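Long-range contacts in neuraminidase (Influenza A virus, PDB 4FVK), which is a tetrameric neuraminidase-like glycoprotein of bat influenza A virus that may remove terminal sialic acid from viral and cellular glycoconjugates: residues M98-R103 and W114-A119; F59-G64 and W78-Y83; A280-T285 and V295-P300; G272-E277 and N301-E306. All coordinates share one frame; numbering follows the deposited sequence.

Contact 1 (M98-R103 and W114-A119)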
loop_
_atom_site.group_PDB
_atom_site.type_symbol
_atom_site.label_atom_id
_atom_site.label_comp_id
_atom_site.label_asym_id
_atom_site.label_seq_id
_atom_site.Cartn_x
_atom_site.Cartn_y
_atom_site.Cartn_z
ATOM N N MET A 98 5.232 -9.430 -8.767
ATOM C CA MET A 98 5.713 -10.511 -9.627
ATOM C C MET A 98 4.545 -11.398 -10.092
ATOM O O MET A 98 3.758 -11.862 -9.271
ATOM C CB MET A 98 6.763 -11.356 -8.899
ATOM C CG MET A 98 7.413 -12.413 -9.766
ATOM S SD MET A 98 8.314 -13.646 -8.796
ATOM C CE MET A 98 9.891 -12.839 -8.552
ATOM N N ILE A 99 4.435 -11.617 -11.401
ATOM C CA ILE A 99 3.296 -12.313 -11.979
ATOM C C ILE A 99 3.657 -13.749 -12.358
ATOM O O ILE A 99 2.980 -14.682 -11.940
ATOM C CB ILE A 99 2.784 -11.627 -13.281
ATOM C CG1 ILE A 99 2.408 -10.143 -13.073
ATOM C CG2 ILE A 99 1.638 -12.428 -13.874
ATOM C CD1 ILE A 99 1.232 -9.907 -12.142
ATOM N N LEU A 100 4.711 -13.902 -13.171
ATOM C CA LEU A 100 5.170 -15.195 -13.684
ATOM C C LEU A 100 6.622 -15.087 -14.151
ATOM O O LEU A 100 7.101 -14.000 -14.486
ATOM C CB LEU A 100 4.304 -15.682 -14.868
ATOM C CG LEU A 100 3.015 -16.505 -14.669
ATOM C CD1 LEU A 100 2.283 -16.642 -15.987
ATOM C CD2 LEU A 100 3.196 -17.890 -14.023
ATOM N N PRO A 101 7.334 -16.220 -14.176
ATOM C CA PRO A 101 8.655 -16.264 -14.808
ATOM C C PRO A 101 8.454 -16.083 -16.325
ATOM O O PRO A 101 7.427 -16.534 -16.820
ATOM C CB PRO A 101 9.130 -17.694 -14.523
ATOM C CG PRO A 101 8.154 -18.260 -13.539
ATOM C CD PRO A 101 6.880 -17.551 -13.754
ATOM N N GLY A 102 9.373 -15.425 -17.030
ATOM C CA GLY A 102 9.216 -15.228 -18.467
ATOM C C GLY A 102 10.273 -14.302 -19.040
ATOM O O GLY A 102 10.800 -13.469 -18.311
ATOM N N ARG A 103 10.594 -14.441 -20.331
ATOM C CA ARG A 103 11.570 -13.546 -20.986
ATOM C C ARG A 103 10.932 -12.685 -22.060
ATOM O O ARG A 103 11.491 -11.660 -22.471
ATOM C CB ARG A 103 12.761 -14.326 -21.567
ATOM C CG ARG A 103 12.395 -15.545 -22.385
ATOM C CD ARG A 103 13.479 -15.905 -23.432
ATOM N NE ARG A 103 14.803 -16.178 -22.865
ATOM C CZ ARG A 103 15.810 -15.302 -22.848
ATOM N NH1 ARG A 103 15.652 -14.087 -23.361
ATOM N NH2 ARG A 103 16.976 -15.639 -22.314
ATOM N N TRP A 114 -7.510 -10.958 -16.112
ATOM C CA TRP A 114 -6.306 -10.904 -16.920
ATOM C C TRP A 114 -5.940 -12.240 -17.573
ATOM O O TRP A 114 -5.932 -13.304 -16.910
ATOM C CB TRP A 114 -5.132 -10.411 -16.081
ATOM C CG TRP A 114 -5.220 -8.953 -15.805
ATOM C CD1 TRP A 114 -5.682 -8.349 -14.661
ATOM C CD2 TRP A 114 -4.856 -7.901 -16.695
ATOM N NE1 TRP A 114 -5.630 -6.980 -14.801
ATOM C CE2 TRP A 114 -5.104 -6.682 -16.033
ATOM C CE3 TRP A 114 -4.330 -7.868 -17.994
ATOM C CZ2 TRP A 114 -4.860 -5.436 -16.626
ATOM C CZ3 TRP A 114 -4.089 -6.614 -18.590
ATOM C CH2 TRP A 114 -4.363 -5.430 -17.905
ATOM N N THR A 115 -5.647 -12.189 -18.879
ATOM C CA THR A 115 -4.977 -13.299 -19.539
ATOM C C THR A 115 -3.541 -12.845 -19.702
ATOM O O THR A 115 -3.288 -11.751 -20.219
ATOM C CB THR A 115 -5.567 -13.606 -20.927
ATOM O OG1 THR A 115 -6.936 -14.005 -20.787
ATOM C CG2 THR A 115 -4.776 -14.746 -21.598
ATOM N N VAL A 116 -2.609 -13.655 -19.226
ATOM C CA VAL A 116 -1.182 -13.336 -19.264
ATOM C C VAL A 116 -0.435 -14.526 -19.897
ATOM O O VAL A 116 -0.618 -15.645 -19.471
ATOM C CB VAL A 116 -0.634 -13.107 -17.817
ATOM C CG1 VAL A 116 0.865 -12.949 -17.829
ATOM C CG2 VAL A 116 -1.296 -11.887 -17.143
ATOM N N LEU A 117 0.381 -14.274 -20.922
ATOM C CA LEU A 117 1.219 -15.305 -21.542
ATOM C C LEU A 117 2.692 -14.976 -21.343
ATOM O O LEU A 117 3.095 -13.827 -21.466
ATOM C CB LEU A 117 0.946 -15.372 -23.049
ATOM C CG LEU A 117 -0.499 -15.662 -23.467
ATOM C CD1 LEU A 117 -1.309 -14.358 -23.623
ATOM C CD2 LEU A 117 -0.505 -16.486 -24.755
ATOM N N VAL A 118 3.497 -15.978 -21.044
ATOM C CA VAL A 118 4.935 -15.773 -20.956
ATOM C C VAL A 118 5.611 -16.912 -21.706
ATOM O O VAL A 118 5.050 -17.989 -21.838
ATOM C CB VAL A 118 5.465 -15.778 -19.496
ATOM C CG1 VAL A 118 4.990 -14.526 -18.701
ATOM C CG2 VAL A 118 5.057 -17.083 -18.777
ATOM N N ALA A 119 6.821 -16.660 -22.182
ATOM C CA ALA A 119 7.621 -17.667 -22.844
ATOM C C ALA A 119 8.882 -17.883 -22.015
ATOM O O ALA A 119 9.468 -16.919 -21.533
ATOM C CB ALA A 119 7.994 -17.181 -24.236
#
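Where Ile99 faces Val116, the axes of strands 98-101 and 114-119 come no closer than 7.7 Å and run at 41° to each other, too far for a shared ladder, and the chains draw together where Gly102 comes beside Val118. Here two neighbouring blades of the six-bladed beta-propeller meet: strand 97-101 is an outer strand of one sheet within this chain, and strand 114-120 belongs to the next. Methyls fill the wider end. Ile99 CG2 lies 4.1 Å from Val116 CG1, the two side chains meeting at a slant, and Leu100 CD1 touches Val118 CG2 at 4.0 Å. Val118 carries most of the closure. Its chi1 of -69° wedges CG2 between its own backbone N and carbonyl carbon, which turns that methyl against Pro101 O at a snug 3.1 Å. Gly102 has no side chain, and Val118 CB can settle 3.9 Å from Gly102 CA. Arg103 departs with its guanidinium in a salt bridge to Glu80, a zinc-binding residue, while Pro101 and Leu100 also pack against a second subunit. Beyond the glycine the backbones finally bond: Ala119 O receives Arg103 N at 3.0 Å in a nearly straight bond, and the aliphatic Arg103 CG rests 3.3 Å from that same Ala119 O.

Contact 2 (F59-G64 and W78-Y83); sequences FFIAYG and WEESLY. With ZN (zinc ion), chain G.
One face of the Phe60 ring is covered by Tyr83 CB, a CH-pi contact in which the carbon stands 3.8 Å from the ring centroid. The two aromatic planes are nearly parallel, 16° apart, but slid so far that the rings scarcely overlap. Phe60 reaches this place because chi1 of 61° sets CG between its backbone N and carbonyl carbon, bringing the ring face against Tyr83 CB. Ala62 CB, two residues beyond Phe60 on its strand, lies 3.3 Å from Tyr83 CE2, oblique to the tyrosine ring. The face bearing Ile61 and Leu82 is aliphatic: the side chains cross nearly at right angles, and Ile61 CG2 leans on Glu80 CB. Between the two layers the antiparallel backbones pair, with Phe60 and Tyr83 exchanging bonds in both directions; Tyr83 N to Phe60 O is the shorter at 2.7 Å. Ala62 N adds a bond to Ser81 O, after which the strands part and a water bridges Ala62 O and Ser81 N. At the diverging end Trp78 O binds zinc at 2.4 Å and Glu80 OE2 reaches the metal at a long 2.7 Å, while Glu80 OE1 is salt-bridged to Arg103. Two waters and Ser376 O of a neighbouring subunit are also ligands. A twisted antiparallel ladder within a propeller blade thus runs out, at its diverging end, into a zinc site shared between subunits.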
loop_
_atom_site.group_PDB
_atom_site.type_symbol
_atom_site.label_atom_id
_atom_site.label_comp_id
_atom_site.label_asym_id
_atom_site.label_seq_id
_atom_site.Cartn_x
_atom_site.Cartn_y
_atom_site.Cartn_z
ATOM N N PHE A 59 3.414 -3.593 -17.789
ATOM C CA PHE A 59 3.885 -4.970 -17.708
ATOM C C PHE A 59 5.323 -5.016 -18.191
ATOM O O PHE A 59 5.649 -4.403 -19.207
ATOM C CB PHE A 59 2.987 -5.876 -18.572
ATOM C CG PHE A 59 1.609 -6.119 -17.960
ATOM C CD1 PHE A 59 0.589 -5.192 -18.107
ATOM C CD2 PHE A 59 1.362 -7.256 -17.207
ATOM C CE1 PHE A 59 -0.662 -5.416 -17.563
ATOM C CE2 PHE A 59 0.109 -7.490 -16.658
ATOM C CZ PHE A 59 -0.897 -6.567 -16.827
ATOM N N PHE A 60 6.197 -5.729 -17.495
ATOM C CA PHE A 60 7.604 -5.688 -17.875
ATOM C C PHE A 60 8.418 -6.859 -17.358
ATOM O O PHE A 60 8.041 -7.495 -16.384
ATOM C CB PHE A 60 8.254 -4.383 -17.397
ATOM C CG PHE A 60 8.237 -4.189 -15.883
ATOM C CD1 PHE A 60 7.134 -3.654 -15.248
ATOM C CD2 PHE A 60 9.338 -4.516 -15.112
ATOM C CE1 PHE A 60 7.134 -3.450 -13.876
ATOM C CE2 PHE A 60 9.354 -4.295 -13.734
ATOM C CZ PHE A 60 8.247 -3.767 -13.116
ATOM N N ILE A 61 9.525 -7.137 -18.048
ATOM C CA ILE A 61 10.525 -8.079 -17.588
ATOM C C ILE A 61 11.565 -7.331 -16.734
ATOM O O ILE A 61 12.185 -6.387 -17.190
ATOM C CB ILE A 61 11.241 -8.775 -18.789
ATOM C CG1 ILE A 61 10.227 -9.313 -19.817
ATOM C CG2 ILE A 61 12.151 -9.911 -18.317
ATOM C CD1 ILE A 61 9.153 -10.271 -19.237
ATOM N N ALA A 62 11.736 -7.746 -15.488
ATOM C CA ALA A 62 12.756 -7.184 -14.620
ATOM C C ALA A 62 14.145 -7.647 -15.026
ATOM O O ALA A 62 14.324 -8.802 -15.349
ATOM C CB ALA A 62 12.499 -7.636 -13.205
ATOM N N TYR A 63 15.149 -6.787 -14.964
ATOM C CA TYR A 63 16.499 -7.290 -15.163
ATOM C C TYR A 63 17.477 -6.836 -14.097
ATOM O O TYR A 63 18.636 -7.249 -14.123
ATOM C CB TYR A 63 17.041 -6.943 -16.563
ATOM C CG TYR A 63 17.338 -5.473 -16.781
ATOM C CD1 TYR A 63 16.376 -4.632 -17.326
ATOM C CD2 TYR A 63 18.580 -4.931 -16.467
ATOM C CE1 TYR A 63 16.634 -3.275 -17.554
ATOM C CE2 TYR A 63 18.853 -3.563 -16.684
ATOM C CZ TYR A 63 17.863 -2.754 -17.233
ATOM O OH TYR A 63 18.086 -1.419 -17.466
ATOM N N GLY A 64 17.013 -5.990 -13.174
ATOM C CA GLY A 64 17.846 -5.522 -12.074
ATOM C C GLY A 64 17.162 -4.659 -11.012
ATOM O O GLY A 64 16.021 -4.195 -11.162
ATOM N N TRP A 78 19.340 -13.100 -15.487
ATOM C CA TRP A 78 19.145 -14.396 -16.132
ATOM C C TRP A 78 18.013 -15.232 -15.530
ATOM O O TRP A 78 17.636 -16.249 -16.086
ATOM C CB TRP A 78 20.457 -15.187 -16.238
ATOM C CG TRP A 78 21.152 -15.436 -14.943
ATOM C CD1 TRP A 78 21.005 -16.528 -14.124
ATOM C CD2 TRP A 78 22.134 -14.597 -14.323
ATOM N NE1 TRP A 78 21.822 -16.407 -13.021
ATOM C CE2 TRP A 78 22.523 -15.230 -13.115
ATOM C CE3 TRP A 78 22.702 -13.359 -14.654
ATOM C CZ2 TRP A 78 23.464 -14.672 -12.246
ATOM C CZ3 TRP A 78 23.634 -12.801 -13.787
ATOM C CH2 TRP A 78 24.009 -13.461 -12.597
ATOM N N GLU A 79 17.457 -14.813 -14.398
ATOM C CA GLU A 79 16.223 -15.446 -13.953
ATOM C C GLU A 79 15.075 -14.479 -14.229
ATOM O O GLU A 79 14.673 -13.698 -13.367
ATOM C CB GLU A 79 16.308 -15.872 -12.488
ATOM C CG GLU A 79 17.319 -16.993 -12.257
ATOM C CD GLU A 79 17.515 -17.307 -10.783
ATOM O OE1 GLU A 79 18.532 -17.935 -10.427
ATOM O OE2 GLU A 79 16.660 -16.908 -9.980
ATOM N N GLU A 80 14.582 -14.446 -15.344
ATOM C CA GLU A 80 13.690 -13.431 -15.855
ATOM C C GLU A 80 12.278 -13.687 -15.384
ATOM O O GLU A 80 11.751 -14.791 -15.513
ATOM C CB GLU A 80 13.720 -13.407 -17.388
ATOM C CG GLU A 80 15.111 -13.226 -18.004
ATOM C CD GLU A 80 15.680 -14.524 -18.576
ATOM O OE1 GLU A 80 16.473 -14.435 -19.538
ATOM O OE2 GLU A 80 15.338 -15.630 -18.074
ATOM N N SER A 81 11.644 -12.647 -14.874
ATOM C CA SER A 81 10.266 -12.755 -14.466
ATOM C C SER A 81 9.513 -11.526 -14.916
ATOM O O SER A 81 10.070 -10.449 -15.007
ATOM C CB SER A 81 10.176 -12.898 -12.945
ATOM O OG SER A 81 10.638 -14.172 -12.554
ATOM N N LEU A 82 8.235 -11.708 -15.178
ATOM C CA LEU A 82 7.353 -10.632 -15.561
ATOM C C LEU A 82 6.764 -9.968 -14.316
ATOM O O LEU A 82 6.380 -10.647 -13.368
ATOM C CB LEU A 82 6.223 -11.212 -16.405
ATOM C CG LEU A 82 5.015 -10.335 -16.726
ATOM C CD1 LEU A 82 5.417 -9.194 -17.638
ATOM C CD2 LEU A 82 3.942 -11.211 -17.362
ATOM N N TYR A 83 6.686 -8.639 -14.336
ATOM C CA TYR A 83 6.099 -7.889 -13.237
ATOM C C TYR A 83 5.028 -6.941 -13.752
ATOM O O TYR A 83 4.928 -6.690 -14.945
ATOM C CB TYR A 83 7.172 -7.050 -12.558
ATOM C CG TYR A 83 8.165 -7.797 -11.701
ATOM C CD1 TYR A 83 8.096 -7.718 -10.319
ATOM C CD2 TYR A 83 9.193 -8.545 -12.264
ATOM C CE1 TYR A 83 8.996 -8.335 -9.535
ATOM C CE2 TYR A 83 10.114 -9.206 -11.459
ATOM C CZ TYR A 83 10.003 -9.090 -10.093
ATOM O OH TYR A 83 10.895 -9.709 -9.250
HETATM ZN ZN ZN G . 17.592 -17.196 -18.243
HETATM O O HOH W 1 13.804 -10.794 -13.705
HETATM O O HOH W 2 16.723 -17.548 -20.094
HETATM O O HOH W 3 19.391 -16.782 -19.064
#

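Contact 3 (A280-T285 and V295-P300)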
loop_
_atom_site.group_PDB
_atom_site.type_symbol
_atom_site.label_atom_id
_atom_site.label_comp_id
_atom_site.label_asym_id
_atom_site.label_seq_id
_atom_site.Cartn_x
_atom_site.Cartn_y
_atom_site.Cartn_z
ATOM N N ALA A 280 -4.408 7.388 -41.828
ATOM C CA ALA A 280 -3.469 6.522 -41.169
ATOM C C ALA A 280 -2.449 7.408 -40.485
ATOM O O ALA A 280 -2.196 8.532 -40.925
ATOM C CB ALA A 280 -2.788 5.594 -42.182
ATOM N N TRP A 281 -1.875 6.911 -39.398
ATOM C CA TRP A 281 -0.748 7.596 -38.790
ATOM C C TRP A 281 0.465 6.702 -38.763
ATOM O O TRP A 281 0.397 5.500 -38.507
ATOM C CB TRP A 281 -1.044 8.052 -37.365
ATOM C CG TRP A 281 -1.954 9.202 -37.244
ATOM C CD1 TRP A 281 -3.325 9.176 -37.229
ATOM C CD2 TRP A 281 -1.574 10.568 -37.022
ATOM N NE1 TRP A 281 -3.811 10.445 -37.042
ATOM C CE2 TRP A 281 -2.759 11.318 -36.923
ATOM C CE3 TRP A 281 -0.347 11.227 -36.925
ATOM C CZ2 TRP A 281 -2.756 12.691 -36.720
ATOM C CZ3 TRP A 281 -0.342 12.588 -36.727
ATOM C CH2 TRP A 281 -1.537 13.311 -36.623
ATOM N N THR A 282 1.588 7.346 -38.967
ATOM C CA THR A 282 2.864 6.704 -39.113
ATOM C C THR A 282 3.682 7.257 -37.944
ATOM O O THR A 282 3.336 8.305 -37.410
ATOM C CB THR A 282 3.423 7.126 -40.489
ATOM O OG1 THR A 282 3.560 5.971 -41.318
ATOM C CG2 THR A 282 4.720 7.883 -40.383
ATOM N N SER A 283 4.722 6.552 -37.506
ATOM C CA SER A 283 5.507 7.041 -36.380
ATOM C C SER A 283 6.921 6.533 -36.479
ATOM O O SER A 283 7.130 5.396 -36.804
ATOM C CB SER A 283 4.897 6.569 -35.056
ATOM O OG SER A 283 5.056 5.176 -34.938
ATOM N N LYS A 284 7.894 7.384 -36.172
ATOM C CA LYS A 284 9.285 7.017 -36.362
ATOM C C LYS A 284 10.226 7.977 -35.655
ATOM O O LYS A 284 9.829 9.062 -35.234
ATOM C CB LYS A 284 9.610 7.019 -37.865
ATOM C CG LYS A 284 9.291 8.345 -38.555
ATOM C CD LYS A 284 9.968 8.394 -39.940
ATOM C CE LYS A 284 9.046 8.911 -41.023
ATOM N NZ LYS A 284 8.534 10.271 -40.730
ATOM N N THR A 285 11.494 7.600 -35.549
ATOM C CA THR A 285 12.476 8.524 -34.989
ATOM C C THR A 285 12.588 9.739 -35.911
ATOM O O THR A 285 12.172 9.677 -37.077
ATOM C CB THR A 285 13.830 7.864 -34.898
ATOM O OG1 THR A 285 14.265 7.542 -36.216
ATOM C CG2 THR A 285 13.734 6.557 -34.078
ATOM N N VAL A 295 8.394 11.049 -34.378
ATOM C CA VAL A 295 7.561 11.910 -35.214
ATOM C C VAL A 295 6.316 11.161 -35.633
ATOM O O VAL A 295 6.403 10.036 -36.084
ATOM C CB VAL A 295 8.334 12.364 -36.486
ATOM C CG1 VAL A 295 7.474 13.282 -37.341
ATOM C CG2 VAL A 295 9.652 13.045 -36.110
ATOM N N LEU A 296 5.160 11.780 -35.468
ATOM C CA LEU A 296 3.903 11.176 -35.877
ATOM C C LEU A 296 3.390 11.934 -37.103
ATOM O O LEU A 296 3.269 13.163 -37.063
ATOM C CB LEU A 296 2.880 11.287 -34.744
ATOM C CG LEU A 296 2.803 10.150 -33.715
ATOM C CD1 LEU A 296 2.027 8.963 -34.285
ATOM C CD2 LEU A 296 4.190 9.737 -33.261
ATOM N N GLU A 297 3.095 11.208 -38.184
ATOM C CA GLU A 297 2.616 11.824 -39.433
ATOM C C GLU A 297 1.289 11.241 -39.906
ATOM O O GLU A 297 1.142 10.022 -40.008
ATOM C CB GLU A 297 3.678 11.685 -40.530
ATOM C CG GLU A 297 4.908 12.551 -40.267
ATOM C CD GLU A 297 6.049 12.289 -41.237
ATOM O OE1 GLU A 297 6.137 11.160 -41.760
ATOM O OE2 GLU A 297 6.874 13.203 -41.457
ATOM N N GLN A 298 0.326 12.115 -40.188
ATOM C CA GLN A 298 -0.998 11.698 -40.640
ATOM C C GLN A 298 -1.054 11.559 -42.177
ATOM O O GLN A 298 -0.601 12.439 -42.902
ATOM C CB GLN A 298 -2.050 12.704 -40.169
ATOM C CG GLN A 298 -3.482 12.288 -40.457
ATOM C CD GLN A 298 -4.461 13.439 -40.382
ATOM O OE1 GLN A 298 -4.204 14.522 -40.907
ATOM N NE2 GLN A 298 -5.599 13.209 -39.738
ATOM N N ILE A 299 -1.612 10.453 -42.661
ATOM C CA ILE A 299 -1.765 10.213 -44.093
ATOM C C ILE A 299 -3.241 10.032 -44.376
ATOM O O ILE A 299 -3.793 8.966 -44.095
ATOM C CB ILE A 299 -1.028 8.924 -44.528
ATOM C CG1 ILE A 299 0.450 9.005 -44.143
ATOM C CG2 ILE A 299 -1.187 8.686 -46.048
ATOM C CD1 ILE A 299 1.218 7.752 -44.344
ATOM N N PRO A 300 -3.900 11.078 -44.899
ATOM C CA PRO A 300 -5.366 11.054 -45.009
ATOM C C PRO A 300 -5.922 9.822 -45.768
ATOM O O PRO A 300 -6.967 9.275 -45.388
ATOM C CB PRO A 300 -5.685 12.365 -45.746
ATOM C CG PRO A 300 -4.535 13.293 -45.397
ATOM C CD PRO A 300 -3.327 12.402 -45.219
#
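Trp281 and Gln298 form the dense part of this contact. The aliphatic Gln298 CB sits over one face of the indole, 3.5 Å from the centroid of the six-membered ring, and Gln298 CG continues over the same face, 3.7 Å from Trp281 CE2. Leu296 O lies at the rim of the indole, near its plane, and Trp24 meets Trp281 edge-to-face. Since Gln298 CG is anti to the backbone N (chi1 -174°), the extended chain runs across that face, with its amide plane turned 37° from it. Further along this side of the sheet Leu296 CD2 packs on Ser283 CB at 3.7 Å, and Ser283 OG is held by Phe273 O. The two strands make an antiparallel beta-hairpin in a blade of the propeller, five successive pairs long, with reciprocal backbone bonds at Ala280-Ile299, Thr282-Glu297 and Lys284-Val295. The opposite face opens toward solvent at its Lys284 end, where Val295, Glu297 and Lys284 are partly exposed. There Lys284, bent at chi3 and chi4, swings NZ back to a salt bridge of 2.8 Å with Glu297 OE1, approaching from above the carboxylate plane rather than within it. Thr282 CG2 lies alongside Glu297, 3.9 Å from Glu297 CB. Thr282 OG1, by contrast, is buried without a polar partner, with chi1 at -117°, away from the staggered positions.

Contact 4 (G272-E277 and N301-E306). With ZN (zinc ion), chain F.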
loop_
_atom_site.group_PDB
_atom_site.type_symbol
_atom_site.label_atom_id
_atom_site.label_comp_id
_atom_site.label_asym_id
_atom_site.label_seq_id
_atom_site.Cartn_x
_atom_site.Cartn_y
_atom_site.Cartn_z
ATOM N N GLY A 272 7.525 -1.201 -33.173
ATOM C CA GLY A 272 6.900 0.086 -33.429
ATOM C C GLY A 272 5.545 -0.117 -34.083
ATOM O O GLY A 272 5.186 -1.242 -34.400
ATOM N N PHE A 273 4.795 0.961 -34.314
ATOM C CA PHE A 273 3.399 0.822 -34.728
ATOM C C PHE A 273 3.012 1.727 -35.886
ATOM O O PHE A 273 3.635 2.745 -36.122
ATOM C CB PHE A 273 2.470 1.161 -33.556
ATOM C CG PHE A 273 2.527 2.601 -33.147
ATOM C CD1 PHE A 273 3.420 3.019 -32.167
ATOM C CD2 PHE A 273 1.683 3.546 -33.731
ATOM C CE1 PHE A 273 3.485 4.348 -31.783
ATOM C CE2 PHE A 273 1.739 4.877 -33.356
ATOM C CZ PHE A 273 2.644 5.285 -32.380
ATOM N N ILE A 274 1.902 1.382 -36.525
ATOM C CA ILE A 274 1.267 2.203 -37.540
ATOM C C ILE A 274 -0.238 2.167 -37.295
ATOM O O ILE A 274 -0.820 1.107 -37.192
ATOM C CB ILE A 274 1.542 1.620 -38.953
ATOM C CG1 ILE A 274 3.026 1.772 -39.315
ATOM C CG2 ILE A 274 0.618 2.255 -39.994
ATOM C CD1 ILE A 274 3.389 1.313 -40.742
ATOM N N LEU A 275 -0.884 3.314 -37.193
ATOM C CA LEU A 275 -2.331 3.307 -37.006
ATOM C C LEU A 275 -2.981 3.101 -38.380
ATOM O O LEU A 275 -2.943 3.994 -39.234
ATOM C CB LEU A 275 -2.801 4.603 -36.346
ATOM C CG LEU A 275 -4.299 4.622 -36.025
ATOM C CD1 LEU A 275 -4.677 3.449 -35.109
ATOM C CD2 LEU A 275 -4.743 5.965 -35.428
ATOM N N ASP A 276 -3.550 1.920 -38.587
ATOM C CA ASP A 276 -3.905 1.447 -39.939
ATOM C C ASP A 276 -5.352 1.801 -40.215
ATOM O O ASP A 276 -6.214 0.943 -40.329
ATOM C CB ASP A 276 -3.658 -0.074 -40.038
ATOM C CG ASP A 276 -4.025 -0.671 -41.416
ATOM O OD1 ASP A 276 -4.078 0.054 -42.425
ATOM O OD2 ASP A 276 -4.247 -1.899 -41.488
ATOM N N GLU A 277 -5.621 3.094 -40.271
ATOM C CA GLU A 277 -6.967 3.568 -40.518
ATOM C C GLU A 277 -6.930 4.548 -41.699
ATOM O O GLU A 277 -5.889 4.739 -42.332
ATOM C CB GLU A 277 -7.508 4.260 -39.256
ATOM C CG GLU A 277 -7.464 3.391 -37.985
ATOM C CD GLU A 277 -8.425 2.216 -38.052
ATOM O OE1 GLU A 277 -8.052 1.109 -37.613
ATOM O OE2 GLU A 277 -9.558 2.392 -38.549
ATOM N N ASN A 301 -5.212 9.375 -46.799
ATOM C CA ASN A 301 -5.719 8.321 -47.666
ATOM C C ASN A 301 -5.387 6.884 -47.208
ATOM O O ASN A 301 -5.661 5.928 -47.918
ATOM C CB ASN A 301 -5.239 8.546 -49.111
ATOM C CG ASN A 301 -5.862 9.766 -49.757
ATOM O OD1 ASN A 301 -7.028 10.093 -49.514
ATOM N ND2 ASN A 301 -5.089 10.442 -50.595
ATOM N N GLY A 302 -4.795 6.727 -46.033
ATOM C CA GLY A 302 -4.512 5.395 -45.525
ATOM C C GLY A 302 -3.125 4.928 -45.912
ATOM O O GLY A 302 -2.472 5.517 -46.773
ATOM N N ILE A 303 -2.677 3.849 -45.285
ATOM C CA ILE A 303 -1.305 3.393 -45.432
ATOM C C ILE A 303 -1.052 2.724 -46.785
ATOM O O ILE A 303 0.097 2.501 -47.183
ATOM C CB ILE A 303 -0.950 2.411 -44.302
ATOM C CG1 ILE A 303 0.573 2.285 -44.151
ATOM C CG2 ILE A 303 -1.608 1.049 -44.559
ATOM C CD1 ILE A 303 1.273 3.602 -43.787
ATOM N N GLU A 304 -2.112 2.374 -47.496
ATOM C CA GLU A 304 -1.904 1.795 -48.822
ATOM C C GLU A 304 -2.026 2.829 -49.947
ATOM O O GLU A 304 -2.122 2.476 -51.118
ATOM C CB GLU A 304 -2.813 0.591 -49.064
ATOM C CG GLU A 304 -2.453 -0.584 -48.188
ATOM C CD GLU A 304 -3.298 -1.803 -48.467
ATOM O OE1 GLU A 304 -4.422 -1.882 -47.918
ATOM O OE2 GLU A 304 -2.831 -2.681 -49.227
ATOM N N SER A 305 -2.003 4.102 -49.575
ATOM C CA SER A 305 -1.959 5.172 -50.554
ATOM C C SER A 305 -0.508 5.530 -50.846
ATOM O O SER A 305 0.411 4.804 -50.447
ATOM C CB SER A 305 -2.717 6.398 -50.050
ATOM O OG SER A 305 -2.020 7.050 -49.000
ATOM N N GLU A 306 -0.309 6.648 -51.541
ATOM C CA GLU A 306 1.032 7.096 -51.904
ATOM C C GLU A 306 1.713 7.756 -50.704
ATOM O O GLU A 306 2.933 7.914 -50.670
ATOM C CB GLU A 306 0.985 8.052 -53.106
ATOM C CG GLU A 306 -0.126 9.083 -53.024
ATOM C CD GLU A 306 0.204 10.374 -53.756
ATOM O OE1 GLU A 306 -0.234 11.446 -53.284
ATOM O OE2 GLU A 306 0.898 10.317 -54.796
HETATM ZN ZN ZN F . -1.998 12.012 -52.527
HETATM O O HOH W 4 -4.683 2.714 -43.355
HETATM O O HOH W 5 -3.127 10.849 -53.834
HETATM O O HOH W 6 -2.116 10.370 -51.303
#
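Ile303, second residue of a type I beta turn from Gly302 to Ser305, points its side chain at Ile274 and Asp276, joining two loops of the propeller. From CB the chain forks. CG2 meets Asp276 OD1 at 3.4 Å. The other branch starts with CG1 anti to the backbone N (chi1 -161°) and lies 4.2 Å from Ile274 CG2; the terminal CD1 then touches the same Ile274 CG2 at 4.1 Å, the two side chains crossing at about a right angle. Leu227 packs beside both isoleucines. No direct hydrogen bond joins 272-277 to 301-306; one water does the work, donating to Asp276 OD1 and Glu277 O and accepting from Ile303 N. Asp276, the centre of an inverse gamma turn, has its other oxygen in a salt bridge with Arg229. Past the turn Glu306 OE1 binds a zinc ion at 2.0 Å, a site that Thr308 shares. Within the turn, Gly302 O takes both Ser305 N and, at 2.7 Å, Ser305 OG.

Overall arrangement
From the N terminus, contact 2 comes first, closing the loop between residues 64 and 78 within one sheet of the propeller. Contact 1 follows in series: strand 97-101 is the next strand of that sheet, and its contact with 114-119 closes the stretch holding strand 104-109 and ties the blade to its neighbour. A probable hydrogen bond between Leu100 O and Leu82 N joins the two contacts, and both touch a second subunit. Much later 272-277 opens contact 4, which 301-306 closes; the hairpin of contact 3 is nested inside that loop, and the pair meet through Trp281 O and Leu275 N. The two groups lie on opposite sides of the chain's centre, their contact centres 31 to 33 Å apart.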